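Local coordinates for protein transcriptional regulator (LacI family) (Clostridium acetobutylicum ATCC 824, PDB 3G85) that probably acts as a DNA-binding transcription factor of the LacI family, its crystallised portion being the two-lobed periplasmic-binding-protein-like core, at residues 96-101 / 106-111; 74-79 / 137-142. All coordinates share one frame; numbering follows the deposited sequence.

Interaction 1: 96-101 / 106-111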
loop_
_atom_site.group_PDB
_atom_site.type_symbol
_atom_site.label_atom_id
_atom_site.label_comp_id
_atom_site.label_asym_id
_atom_site.label_seq_id
_atom_site.Cartn_x
_atom_site.Cartn_y
_atom_site.Cartn_z
ATOM N N LEU A 96 11.184 -8.481 3.907
ATOM C CA LEU A 96 10.846 -7.188 3.359
ATOM C C LEU A 96 9.384 -7.209 2.943
ATOM O O LEU A 96 8.934 -8.153 2.302
ATOM C CB LEU A 96 11.713 -6.871 2.141
ATOM C CG LEU A 96 13.218 -6.894 2.435
ATOM C CD1 LEU A 96 13.989 -6.472 1.130
ATOM C CD2 LEU A 96 13.514 -5.961 3.589
ATOM N N PHE A 97 8.651 -6.158 3.289
ATOM C CA PHE A 97 7.260 -6.052 2.911
ATOM C C PHE A 97 7.143 -5.218 1.642
ATOM O O PHE A 97 7.567 -4.035 1.608
ATOM C CB PHE A 97 6.479 -5.425 4.077
ATOM C CG PHE A 97 4.998 -5.598 3.981
ATOM C CD1 PHE A 97 4.374 -6.632 4.654
ATOM C CD2 PHE A 97 4.220 -4.692 3.256
ATOM C CE1 PHE A 97 2.983 -6.795 4.599
ATOM C CE2 PHE A 97 2.817 -4.854 3.184
ATOM C CZ PHE A 97 2.217 -5.923 3.862
ATOM N N ASN A 98 6.586 -5.827 0.597
ATOM C CA ASN A 98 6.411 -5.229 -0.720
ATOM C C ASN A 98 7.690 -4.676 -1.361
ATOM O O ASN A 98 7.712 -3.533 -1.840
ATOM C CB ASN A 98 5.321 -4.128 -0.673
ATOM C CG ASN A 98 4.533 -4.028 -1.967
ATOM O OD1 ASN A 98 4.539 -4.940 -2.802
ATOM N ND2 ASN A 98 3.842 -2.910 -2.138
ATOM N N ARG A 99 8.753 -5.470 -1.341
ATOM C CA ARG A 99 9.973 -5.170 -2.070
ATOM C C ARG A 99 10.477 -6.463 -2.552
ATOM O O ARG A 99 10.827 -7.306 -1.727
ATOM C CB ARG A 99 11.082 -4.703 -1.135
ATOM C CG ARG A 99 10.871 -3.476 -0.540
ATOM C CD ARG A 99 11.277 -2.318 -1.453
ATOM N NE ARG A 99 11.119 -1.137 -0.614
ATOM C CZ ARG A 99 9.953 -0.698 -0.154
ATOM N NH1 ARG A 99 8.810 -1.310 -0.501
ATOM N NH2 ARG A 99 9.924 0.360 0.637
ATOM N N LEU A 100 10.597 -6.626 -3.858
ATOM C CA LEU A 100 11.297 -7.785 -4.349
ATOM C C LEU A 100 12.813 -7.706 -4.047
ATOM O O LEU A 100 13.407 -6.637 -4.019
ATOM C CB LEU A 100 10.971 -8.092 -5.815
ATOM C CG LEU A 100 11.380 -9.513 -6.282
ATOM C CD1 LEU A 100 10.969 -10.650 -5.292
ATOM C CD2 LEU A 100 10.909 -9.812 -7.719
ATOM N N SER A 101 13.396 -8.854 -3.743
ATOM C CA SER A 101 14.794 -8.939 -3.406
ATOM C C SER A 101 15.330 -10.279 -3.903
ATOM O O SER A 101 14.619 -11.280 -3.889
ATOM C CB SER A 101 14.978 -8.826 -1.906
ATOM O OG SER A 101 16.358 -8.946 -1.543
ATOM N N SER A 106 10.505 -12.052 1.007
ATOM C CA SER A 106 9.596 -10.927 0.919
ATOM C C SER A 106 8.160 -11.392 0.781
ATOM O O SER A 106 7.887 -12.505 0.291
ATOM C CB SER A 106 9.975 -9.992 -0.249
ATOM O OG SER A 106 9.885 -10.664 -1.510
ATOM N N VAL A 107 7.236 -10.535 1.237
ATOM C CA VAL A 107 5.810 -10.714 0.997
ATOM C C VAL A 107 5.341 -9.429 0.281
ATOM O O VAL A 107 5.451 -8.321 0.843
ATOM C CB VAL A 107 5.038 -10.973 2.347
ATOM C CG1 VAL A 107 3.557 -11.060 2.159
ATOM C CG2 VAL A 107 5.502 -12.285 3.019
ATOM N N ASN A 108 4.871 -9.574 -0.948
ATOM C CA ASN A 108 4.625 -8.435 -1.842
ATOM C C ASN A 108 3.257 -8.532 -2.460
ATOM O O ASN A 108 2.582 -9.551 -2.326
ATOM C CB ASN A 108 5.649 -8.374 -2.986
ATOM C CG ASN A 108 7.105 -8.506 -2.519
ATOM O OD1 ASN A 108 7.910 -9.155 -3.193
ATOM N ND2 ASN A 108 7.445 -7.935 -1.399
ATOM N N VAL A 109 2.819 -7.457 -3.108
ATOM C CA VAL A 109 1.565 -7.517 -3.841
ATOM C C VAL A 109 1.907 -7.166 -5.285
ATOM O O VAL A 109 2.913 -6.508 -5.552
ATOM C CB VAL A 109 0.465 -6.622 -3.181
ATOM C CG1 VAL A 109 0.854 -5.132 -3.327
ATOM C CG2 VAL A 109 -0.953 -6.922 -3.754
ATOM N N ASP A 110 1.121 -7.629 -6.250
ATOM C CA ASP A 110 1.442 -7.254 -7.649
ATOM C C ASP A 110 0.936 -5.859 -7.970
ATOM O O ASP A 110 -0.209 -5.670 -8.376
ATOM C CB ASP A 110 0.930 -8.261 -8.673
ATOM C CG ASP A 110 1.621 -8.073 -10.060
ATOM O OD1 ASP A 110 1.969 -6.928 -10.443
ATOM O OD2 ASP A 110 1.827 -9.076 -10.772
ATOM N N ASN A 111 1.817 -4.898 -7.742
ATOM C CA ASN A 111 1.510 -3.472 -7.747
ATOM C C ASN A 111 1.053 -3.004 -9.112
ATOM O O ASN A 111 0.032 -2.386 -9.224
ATOM C CB ASN A 111 2.746 -2.702 -7.270
ATOM C CG ASN A 111 3.050 -2.985 -5.816
ATOM O OD1 ASN A 111 2.291 -2.580 -4.938
ATOM N ND2 ASN A 111 4.138 -3.726 -5.553
HETATM O O HOH W 1 12.266 -11.741 -2.116
#

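Interaction 2: 74-79 / 137-142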
loop_
_atom_site.group_PDB
_atom_site.type_symbol
_atom_site.label_atom_id
_atom_site.label_comp_id
_atom_site.label_asym_id
_atom_site.label_seq_id
_atom_site.Cartn_x
_atom_site.Cartn_y
_atom_site.Cartn_z
ATOM N N ILE A 74 10.332 -5.661 7.802
ATOM C CA ILE A 74 10.459 -4.220 7.566
ATOM C C ILE A 74 9.302 -3.771 6.730
ATOM O O ILE A 74 9.194 -4.191 5.582
ATOM C CB ILE A 74 11.720 -3.853 6.802
ATOM C CG1 ILE A 74 12.936 -4.664 7.263
ATOM C CG2 ILE A 74 11.906 -2.316 6.871
ATOM C CD1 ILE A 74 13.263 -4.653 8.760
ATOM N N ALA A 75 8.438 -2.936 7.311
ATOM C CA ALA A 75 7.190 -2.523 6.649
ATOM C C ALA A 75 7.390 -1.721 5.352
ATOM O O ALA A 75 6.664 -1.939 4.372
ATOM C CB ALA A 75 6.305 -1.763 7.629
ATOM N N ASN A 76 8.355 -0.788 5.350
ATOM C CA ASN A 76 8.608 0.041 4.172
ATOM C C ASN A 76 10.061 0.472 4.122
ATOM O O ASN A 76 10.392 1.594 4.544
ATOM C CB ASN A 76 7.665 1.291 4.152
ATOM C CG ASN A 76 7.934 2.207 2.948
ATOM O OD1 ASN A 76 8.078 1.728 1.814
ATOM N ND2 ASN A 76 8.021 3.523 3.194
ATOM N N ILE A 77 10.946 -0.419 3.659
ATOM C CA ILE A 77 12.368 -0.117 3.706
ATOM C C ILE A 77 12.702 0.971 2.666
ATOM O O ILE A 77 12.151 0.957 1.562
ATOM C CB ILE A 77 13.224 -1.400 3.523
ATOM C CG1 ILE A 77 14.681 -1.124 3.940
ATOM C CG2 ILE A 77 13.045 -1.997 2.079
ATOM C CD1 ILE A 77 15.448 -2.352 4.365
ATOM N N SER A 78 13.516 1.954 3.058
ATOM C CA SER A 78 13.961 3.014 2.114
ATOM C C SER A 78 15.101 2.488 1.246
ATOM O O SER A 78 15.750 1.495 1.599
ATOM C CB SER A 78 14.446 4.255 2.877
ATOM O OG SER A 78 15.663 3.974 3.568
ATOM N N ASN A 79 15.367 3.162 0.129
ATOM C CA ASN A 79 16.509 2.825 -0.713
ATOM C C ASN A 79 17.829 2.871 0.052
ATOM O O ASN A 79 18.635 1.952 -0.043
ATOM C CB ASN A 79 16.570 3.759 -1.926
ATOM C CG ASN A 79 15.399 3.554 -2.844
ATOM O OD1 ASN A 79 14.834 2.454 -2.896
ATOM N ND2 ASN A 79 14.972 4.618 -3.512
ATOM N N SER A 137 5.194 8.865 -4.265
ATOM C CA SER A 137 5.570 7.468 -4.067
ATOM C C SER A 137 6.628 7.347 -2.986
ATOM O O SER A 137 7.673 7.991 -3.048
ATOM C CB SER A 137 6.061 6.837 -5.364
ATOM O OG SER A 137 5.084 6.957 -6.379
ATOM N N LEU A 138 6.333 6.556 -1.966
ATOM C CA LEU A 138 7.316 6.308 -0.912
ATOM C C LEU A 138 8.264 5.180 -1.268
ATOM O O LEU A 138 9.204 4.922 -0.529
ATOM C CB LEU A 138 6.627 6.002 0.413
ATOM C CG LEU A 138 5.769 7.160 0.929
ATOM C CD1 LEU A 138 5.206 6.742 2.275
ATOM C CD2 LEU A 138 6.584 8.454 1.015
ATOM N N ASN A 139 8.008 4.507 -2.390
ATOM C CA ASN A 139 8.864 3.408 -2.880
ATOM C C ASN A 139 8.490 3.023 -4.303
ATOM O O ASN A 139 7.561 3.606 -4.893
ATOM C CB ASN A 139 8.709 2.174 -1.986
ATOM C CG ASN A 139 7.265 1.780 -1.795
ATOM O OD1 ASN A 139 6.482 1.796 -2.732
ATOM N ND2 ASN A 139 6.901 1.437 -0.574
ATOM N N ASP A 140 9.200 2.023 -4.841
ATOM C CA ASP A 140 8.999 1.579 -6.215
ATOM C C ASP A 140 7.621 0.948 -6.433
ATOM O O ASP A 140 7.013 1.123 -7.488
ATOM C CB ASP A 140 10.069 0.563 -6.605
ATOM C CG ASP A 140 11.367 1.203 -7.026
ATOM O OD1 ASP A 140 11.664 2.356 -6.630
ATOM O OD2 ASP A 140 12.106 0.535 -7.778
ATOM N N ALA A 141 7.165 0.181 -5.443
ATOM C CA ALA A 141 5.837 -0.416 -5.448
ATOM C C ALA A 141 4.764 0.624 -5.755
ATOM O O ALA A 141 3.904 0.393 -6.581
ATOM C CB ALA A 141 5.551 -1.075 -4.107
HETATM N N MSE A 142 4.829 1.776 -5.086
HETATM C CA MSE A 142 3.836 2.830 -5.326
HETATM C C MSE A 142 3.917 3.416 -6.728
HETATM O O MSE A 142 2.878 3.718 -7.341
HETATM C CB MSE A 142 3.957 3.938 -4.297
HETATM C CG MSE A 142 3.316 3.550 -3.031
HETATM SE SE MSE A 142 3.310 4.978 -1.695
HETATM C CE MSE A 142 1.925 6.144 -2.492
#

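Interaction 1: 96-101 / 106-111
L96 and F97 run parallel to S106 and V107 as neighbouring strands of the six-stranded parallel sheet in one lobe of a periplasmic-binding-protein-like fold. V107 N donates to L96 O at 3.1 Å, and V107 O accepts from N98 N at 2.8 Å. L96 and S106 lie on one face of the sheet; F97 and V107 lie on the other, against helix 245-260. Beyond the bridges, N98 turns into a left-handed backbone conformation, yet the end of its side chain swings back to the second segment. There its amide meets that of N111, which comes from the opposite direction, the planes 41° apart. N111 CG lies beside its backbone N (chi1 -67°), which turns the amide to N98 for a reciprocal pair: N111 ND2 gives to N98 OD1 at 3.0 Å, while N98 ND2 donates to N111 OD1 at 3.2 Å, using a lone pair in the carbonyl plane. R145 of helix 140-155 also donates to N111 OD1. V109 N adds a second bond to N98 OD1 at 3.1 Å, approaching from the opposite face to N111 ND2, and the two together restrain the amide's rotation. At the other end, a water accepts from S106 OG at 2.7 Å and donates to S101 O.

Interaction 2: 74-79 / 137-142
N76 and N139 meet through their side-chain amides, which are turned steeply against each other, their planes 74° apart. N139 ND2 points its N-H at N76 OD1 across 2.7 Å, with an angle of 153° at the hydrogen. The acceptor lies close to the amide plane of N139, whereas the donor is tilted well away from the carbonyl plane of N76, so the bond is well aimed from the N139 side and oblique from the other.

The side chain of N76 reaches across because its CG is anti to the backbone N (chi1 178°), carrying the amide from the loop after strand 71-74 to the start of helix 140-155. Both ends of that amide have further partners: R99 NH2 also donates to OD1, and ND2 donates to D21 OD1. Held at both ends, the group has its flip state and rotation well defined.

N139 is positioned by its own helix. As N-cap, it accepts from the backbone of selenomethionine M142, whose N lies 2.9 Å from N139 OD1, almost in line with the C=O. One end of the amide therefore caps the helix while the other binds N76. L138 adds a lesser contact: its CB lies 4.0 Å from N76 ND2, the two side chains crossing at about a right angle.

A glycerol, probably a crystallisation additive, lies about 4 Å from the side chain of N139, as small molecules may in a binding cleft. Loops from the ends of parallel strands in two separate sheets, facing each other and joined by polar side chains, are typical of the interlobe cleft of the periplasmic-binding-protein-like fold, where LacI-family regulators generally bind their small-molecule effectors.

Overall arrangement
Along the chain the segments come in the order 74-79, 96-101, 106-111 and 137-142, so both segments of interaction 1 fall between those of interaction 2. Strands 71-74, 94-97 and 105-109 are consecutive neighbours in the parallel sheet of one lobe; 137-142 follows strand 131-134 of the second sheet and opens helix 140-155. The two contacts have centres about 9 Å apart and touch directly: R99 reaches from interaction 1 to N76 and I77 of interaction 2, while N98 and N111 pack on A141. Together they link loops and helix starts at the junction of the two lobes, bringing the end of strand 105-109 and the start of helix 140-155 together.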